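Local coordinates for protein type I site-specific restriction-modification system, R (Restriction) subunit (PDB 3H1T) that probably couples ATP hydrolysis to DNA translocation and cleavage as the restriction subunit of a type I restriction-modification system, here as a fragment of the longer protein, at residues M104-F118 / I127-L139. Residues are numbered along the deposited sequence; the frame is centred on the assembly and turned at random.
Sequences MQQAKDYAEILGLKF and ILEFDYTTGEEQL
F118 pairs with D131 as an antiparallel, non-hydrogen-bonded pair, where strand 118-122 begins beside strand 127-131. Next to it, the backbone N of Y132 donates to K117 O at 3.0 Å. Helix 104-114 lies across strand 127-131, with axes 9.4 Å apart at -41°. A Schellman motif at G115 ends the helix and lets L116 and K117 lead back to the sheet.

Y132, just after the strand, sets its ring between the helix and F130. One face of its ring lies over F130 CE2; L116 O sits off-centre over the other. A111 CB touches Y132 CE1. The hydroxyl reaches the helix, with Y132 OH 2.9 Å from both K108 O and E112 OE2. The E112 carboxylate meets the ring at its edge, the two planes 90° apart.

K108 bends at chi3 (50°), which brings its amine over the F130 ring. This is a cation-pi contact, with K108 NZ 3.9 Å from the F130 centroid; CD of the same lysine adds a CH-pi contact. Farther along, the bent selenomethionine M104 places SE 3.8 Å from L128 CD1 and turns CE to F130 CB.

On the other side of the sheet, F118 turns its ring edge to the D131 carboxylate, with F118 CE1 3.3 Å from D131 OD2. R152 of helix 146-157 forms a salt bridge with D131. D131 OD1 also accepts from T133 N, an Asx turn that starts the hairpin loop.

Helix 104-114 connects the parallel strands 86-93 and 118-122 in a beta-alpha-beta crossover, and strands 127-131 and 137-140 extend the mixed sheet as an antiparallel hairpin. This is consistent with the PD-(D/E)XK nuclease-like domain of HsdR subunits.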
loop_
_atom_site.group_PDB
_atom_site.type_symbol
_atom_site.label_atom_id
_atom_site.label_comp_id
_atom_site.label_asym_id
_atom_site.label_seq_id
_atom_site.Cartn_x
_atom_site.Cartn_y
_atom_site.Cartn_z
HETATM N N MSE A 104 11.317 8.775 26.142
HETATM C CA MSE A 104 9.973 8.219 26.228
HETATM C C MSE A 104 9.069 8.495 25.034
HETATM O O MSE A 104 8.508 7.560 24.460
HETATM C CB MSE A 104 9.267 8.682 27.508
HETATM C CG MSE A 104 8.004 7.863 27.818
HETATM SE SE MSE A 104 8.384 6.023 28.367
HETATM C CE MSE A 104 8.605 5.162 26.652
ATOM N N GLN A 105 8.915 9.762 24.652
ATOM C CA GLN A 105 8.049 10.064 23.523
ATOM C C GLN A 105 8.623 9.483 22.232
ATOM O O GLN A 105 7.872 9.055 21.368
ATOM C CB GLN A 105 7.752 11.583 23.441
ATOM C CG GLN A 105 6.525 11.974 24.331
ATOM C CD GLN A 105 6.196 13.485 24.413
ATOM O OE1 GLN A 105 5.269 13.888 25.126
ATOM N NE2 GLN A 105 6.947 14.310 23.688
ATOM N N GLN A 106 9.946 9.424 22.113
ATOM C CA GLN A 106 10.548 8.838 20.914
ATOM C C GLN A 106 10.268 7.333 20.843
ATOM O O GLN A 106 10.034 6.781 19.773
ATOM C CB GLN A 106 12.064 9.072 20.890
ATOM C CG GLN A 106 12.772 8.423 19.684
ATOM C CD GLN A 106 12.248 8.925 18.342
ATOM O OE1 GLN A 106 12.446 10.089 17.980
ATOM N NE2 GLN A 106 11.569 8.048 17.603
ATOM N N ALA A 107 10.316 6.672 21.993
ATOM C CA ALA A 107 10.061 5.240 22.056
ATOM C C ALA A 107 8.586 4.962 21.802
ATOM O O ALA A 107 8.238 3.984 21.151
ATOM C CB ALA A 107 10.472 4.688 23.413
ATOM N N LYS A 108 7.722 5.824 22.329
ATOM C CA LYS A 108 6.281 5.679 22.133
ATOM C C LYS A 108 5.945 5.847 20.647
ATOM O O LYS A 108 5.075 5.172 20.110
ATOM C CB LYS A 108 5.516 6.731 22.954
ATOM C CG LYS A 108 5.414 6.407 24.440
ATOM C CD LYS A 108 4.711 7.492 25.248
ATOM C CE LYS A 108 3.382 7.917 24.637
ATOM N NZ LYS A 108 2.431 8.438 25.659
ATOM N N ASP A 109 6.661 6.751 19.986
ATOM C CA ASP A 109 6.444 7.013 18.570
ATOM C C ASP A 109 6.792 5.801 17.705
ATOM O O ASP A 109 6.141 5.568 16.695
ATOM C CB ASP A 109 7.266 8.226 18.118
ATOM C CG ASP A 109 6.619 8.975 16.961
ATOM O OD1 ASP A 109 5.582 9.636 17.170
ATOM O OD2 ASP A 109 7.154 8.904 15.834
ATOM N N TYR A 110 7.812 5.039 18.094
ATOM C CA TYR A 110 8.218 3.855 17.338
ATOM C C TYR A 110 7.242 2.718 17.595
ATOM O O TYR A 110 6.991 1.879 16.727
ATOM C CB TYR A 110 9.620 3.386 17.746
ATOM C CG TYR A 110 10.775 4.205 17.221
ATOM C CD1 TYR A 110 10.949 4.416 15.854
ATOM C CD2 TYR A 110 11.721 4.734 18.093
ATOM C CE1 TYR A 110 12.045 5.143 15.362
ATOM C CE2 TYR A 110 12.818 5.458 17.620
ATOM C CZ TYR A 110 12.972 5.660 16.252
ATOM O OH TYR A 110 14.042 6.395 15.791
ATOM N N ALA A 111 6.719 2.690 18.812
ATOM C CA ALA A 111 5.766 1.677 19.219
ATOM C C ALA A 111 4.524 1.856 18.377
ATOM O O ALA A 111 4.007 0.913 17.790
ATOM C CB ALA A 111 5.431 1.846 20.683
ATOM N N GLU A 112 4.055 3.096 18.318
ATOM C CA GLU A 112 2.872 3.436 17.543
ATOM C C GLU A 112 3.096 3.134 16.049
ATOM O O GLU A 112 2.209 2.597 15.389
ATOM C CB GLU A 112 2.514 4.911 17.778
ATOM C CG GLU A 112 1.870 5.152 19.151
ATOM C CD GLU A 112 2.135 6.539 19.737
ATOM O OE1 GLU A 112 2.483 7.459 18.970
ATOM O OE2 GLU A 112 1.986 6.713 20.967
ATOM N N ILE A 113 4.271 3.443 15.510
ATOM C CA ILE A 113 4.538 3.166 14.101
ATOM C C ILE A 113 4.658 1.669 13.778
ATOM O O ILE A 113 4.222 1.223 12.728
ATOM C CB ILE A 113 5.846 3.856 13.638
ATOM C CG1 ILE A 113 5.625 5.358 13.482
ATOM C CG2 ILE A 113 6.315 3.277 12.308
ATOM C CD1 ILE A 113 6.925 6.136 13.297
ATOM N N LEU A 114 5.262 0.908 14.685
ATOM C CA LEU A 114 5.457 -0.524 14.501
ATOM C C LEU A 114 4.287 -1.353 15.026
ATOM O O LEU A 114 4.323 -2.579 14.978
ATOM C CB LEU A 114 6.747 -0.957 15.195
ATOM C CG LEU A 114 8.068 -0.332 14.742
ATOM C CD1 LEU A 114 9.128 -0.633 15.777
ATOM C CD2 LEU A 114 8.480 -0.865 13.378
ATOM N N GLY A 115 3.260 -0.694 15.540
ATOM C CA GLY A 115 2.115 -1.421 16.054
ATOM C C GLY A 115 2.351 -2.214 17.325
ATOM O O GLY A 115 1.743 -3.275 17.514
ATOM N N LEU A 116 3.214 -1.711 18.202
ATOM C CA LEU A 116 3.530 -2.419 19.441
ATOM C C LEU A 116 2.804 -1.813 20.625
ATOM O O LEU A 116 2.423 -0.644 20.597
ATOM C CB LEU A 116 5.032 -2.390 19.709
ATOM C CG LEU A 116 5.829 -2.806 18.462
ATOM C CD1 LEU A 116 7.306 -2.793 18.780
ATOM C CD2 LEU A 116 5.400 -4.189 17.960
ATOM N N LYS A 117 2.610 -2.625 21.662
ATOM C CA LYS A 117 1.911 -2.219 22.878
ATOM C C LYS A 117 2.837 -1.942 24.053
ATOM O O LYS A 117 2.365 -1.601 25.134
ATOM C CB LYS A 117 0.933 -3.319 23.299
ATOM C CG LYS A 117 -0.535 -3.031 23.058
ATOM C CD LYS A 117 -0.878 -2.991 21.579
ATOM C CE LYS A 117 -2.387 -2.811 21.359
ATOM N NZ LYS A 117 -2.749 -1.468 20.819
ATOM N N PHE A 118 4.142 -2.093 23.868
ATOM C CA PHE A 118 5.073 -1.840 24.962
ATOM C C PHE A 118 6.255 -0.983 24.521
ATOM O O PHE A 118 6.910 -1.271 23.524
ATOM C CB PHE A 118 5.553 -3.172 25.549
ATOM C CG PHE A 118 4.429 -4.054 26.005
ATOM C CD1 PHE A 118 3.680 -3.726 27.137
ATOM C CD2 PHE A 118 4.033 -5.147 25.231
ATOM C CE1 PHE A 118 2.539 -4.461 27.484
ATOM C CE2 PHE A 118 2.901 -5.895 25.566
ATOM C CZ PHE A 118 2.148 -5.549 26.695
ATOM N N ILE A 127 15.025 2.363 33.862
ATOM C CA ILE A 127 14.146 1.869 32.818
ATOM C C ILE A 127 12.766 2.479 32.981
ATOM O O ILE A 127 12.160 2.372 34.037
ATOM C CB ILE A 127 14.039 0.338 32.889
ATOM C CG1 ILE A 127 15.432 -0.278 32.703
ATOM C CG2 ILE A 127 13.087 -0.165 31.824
ATOM C CD1 ILE A 127 15.526 -1.753 33.067
ATOM N N LEU A 128 12.280 3.136 31.942
ATOM C CA LEU A 128 10.966 3.765 31.977
ATOM C C LEU A 128 10.053 3.039 30.990
ATOM O O LEU A 128 10.379 2.925 29.815
ATOM C CB LEU A 128 11.075 5.235 31.567
ATOM C CG LEU A 128 10.338 6.313 32.368
ATOM C CD1 LEU A 128 10.080 7.448 31.401
ATOM C CD2 LEU A 128 9.030 5.793 32.965
ATOM N N GLU A 129 8.904 2.563 31.456
ATOM C CA GLU A 129 7.983 1.835 30.595
ATOM C C GLU A 129 6.646 2.539 30.354
ATOM O O GLU A 129 6.072 3.121 31.268
ATOM C CB GLU A 129 7.692 0.453 31.192
ATOM C CG GLU A 129 6.645 -0.364 30.435
ATOM C CD GLU A 129 6.131 -1.583 31.200
ATOM O OE1 GLU A 129 5.348 -1.406 32.157
ATOM O OE2 GLU A 129 6.506 -2.717 30.841
ATOM N N PHE A 130 6.175 2.516 29.113
ATOM C CA PHE A 130 4.863 3.045 28.827
ATOM C C PHE A 130 4.136 1.825 28.299
ATOM O O PHE A 130 4.529 1.232 27.296
ATOM C CB PHE A 130 4.816 4.133 27.761
ATOM C CG PHE A 130 3.417 4.633 27.524
ATOM C CD1 PHE A 130 2.857 5.603 28.356
ATOM C CD2 PHE A 130 2.612 4.048 26.544
ATOM C CE1 PHE A 130 1.514 5.975 28.220
ATOM C CE2 PHE A 130 1.266 4.412 26.404
ATOM C CZ PHE A 130 0.720 5.373 27.238
ATOM N N ASP A 131 3.077 1.440 28.985
ATOM C CA ASP A 131 2.324 0.267 28.591
ATOM C C ASP A 131 1.000 0.702 27.972
ATOM O O ASP A 131 0.144 1.266 28.657
ATOM C CB ASP A 131 2.101 -0.591 29.836
ATOM C CG ASP A 131 1.379 -1.886 29.546
ATOM O OD1 ASP A 131 0.541 -1.934 28.629
ATOM O OD2 ASP A 131 1.641 -2.866 30.269
ATOM N N TYR A 132 0.832 0.450 26.676
ATOM C CA TYR A 132 -0.399 0.834 26.012
ATOM C C TYR A 132 -1.622 0.074 26.515
ATOM O O TYR A 132 -2.743 0.576 26.403
ATOM C CB TYR A 132 -0.266 0.676 24.491
ATOM C CG TYR A 132 0.679 1.680 23.866
ATOM C CD1 TYR A 132 2.058 1.521 23.978
ATOM C CD2 TYR A 132 0.194 2.811 23.205
ATOM C CE1 TYR A 132 2.933 2.447 23.448
ATOM C CE2 TYR A 132 1.064 3.757 22.671
ATOM C CZ TYR A 132 2.438 3.569 22.802
ATOM O OH TYR A 132 3.318 4.502 22.325
ATOM N N THR A 133 -1.416 -1.113 27.089
ATOM C CA THR A 133 -2.545 -1.893 27.583
ATOM C C THR A 133 -3.125 -1.313 28.880
ATOM O O THR A 133 -4.273 -1.582 29.209
ATOM C CB THR A 133 -2.167 -3.376 27.816
ATOM O OG1 THR A 133 -1.258 -3.475 28.920
ATOM C CG2 THR A 133 -1.507 -3.963 26.569
ATOM N N THR A 134 -2.345 -0.522 29.612
ATOM C CA THR A 134 -2.853 0.088 30.839
ATOM C C THR A 134 -2.798 1.612 30.793
ATOM O O THR A 134 -3.507 2.291 31.531
ATOM C CB THR A 134 -2.067 -0.347 32.093
ATOM O OG1 THR A 134 -0.718 0.106 31.990
ATOM C CG2 THR A 134 -2.077 -1.843 32.241
ATOM N N GLY A 135 -1.943 2.146 29.934
ATOM C CA GLY A 135 -1.811 3.582 29.834
ATOM C C GLY A 135 -0.952 4.149 30.946
ATOM O O GLY A 135 -0.848 5.361 31.080
ATOM N N GLU A 136 -0.339 3.282 31.746
ATOM C CA GLU A 136 0.519 3.691 32.853
ATOM C C GLU A 136 1.979 3.854 32.430
ATOM O O GLU A 136 2.498 3.054 31.653
ATOM C CB GLU A 136 0.449 2.650 33.975
ATOM C CG GLU A 136 -0.836 2.687 34.775
ATOM C CD GLU A 136 -1.021 1.465 35.655
ATOM O OE1 GLU A 136 -0.005 0.880 36.106
ATOM O OE2 GLU A 136 -2.190 1.100 35.904
ATOM N N GLU A 137 2.645 4.888 32.935
ATOM C CA GLU A 137 4.051 5.106 32.620
ATOM C C GLU A 137 4.809 5.002 33.932
ATOM O O GLU A 137 4.515 5.729 34.881
ATOM C CB GLU A 137 4.266 6.492 32.001
ATOM C CG GLU A 137 5.669 6.697 31.442
ATOM C CD GLU A 137 5.878 8.084 30.849
ATOM O OE1 GLU A 137 5.019 8.543 30.063
ATOM O OE2 GLU A 137 6.909 8.716 31.169
ATOM N N GLN A 138 5.791 4.113 33.995
ATOM C CA GLN A 138 6.517 3.949 35.245
ATOM C C GLN A 138 7.918 3.364 35.133
ATOM O O GLN A 138 8.274 2.721 34.151
ATOM C CB GLN A 138 5.684 3.079 36.190
ATOM C CG GLN A 138 5.407 1.692 35.648
ATOM C CD GLN A 138 4.301 0.975 36.399
ATOM O OE1 GLN A 138 4.079 -0.226 36.214
ATOM N NE2 GLN A 138 3.594 1.712 37.249
ATOM N N LEU A 139 8.714 3.605 36.164
ATOM C CA LEU A 139 10.069 3.081 36.228
ATOM C C LEU A 139 10.024 1.623 36.690
ATOM O O LEU A 139 9.230 1.268 37.566
ATOM C CB LEU A 139 10.879 3.914 37.210
ATOM C CG LEU A 139 11.148 5.346 36.783
ATOM C CD1 LEU A 139 11.427 6.184 38.027
ATOM C CD2 LEU A 139 12.324 5.370 35.797
#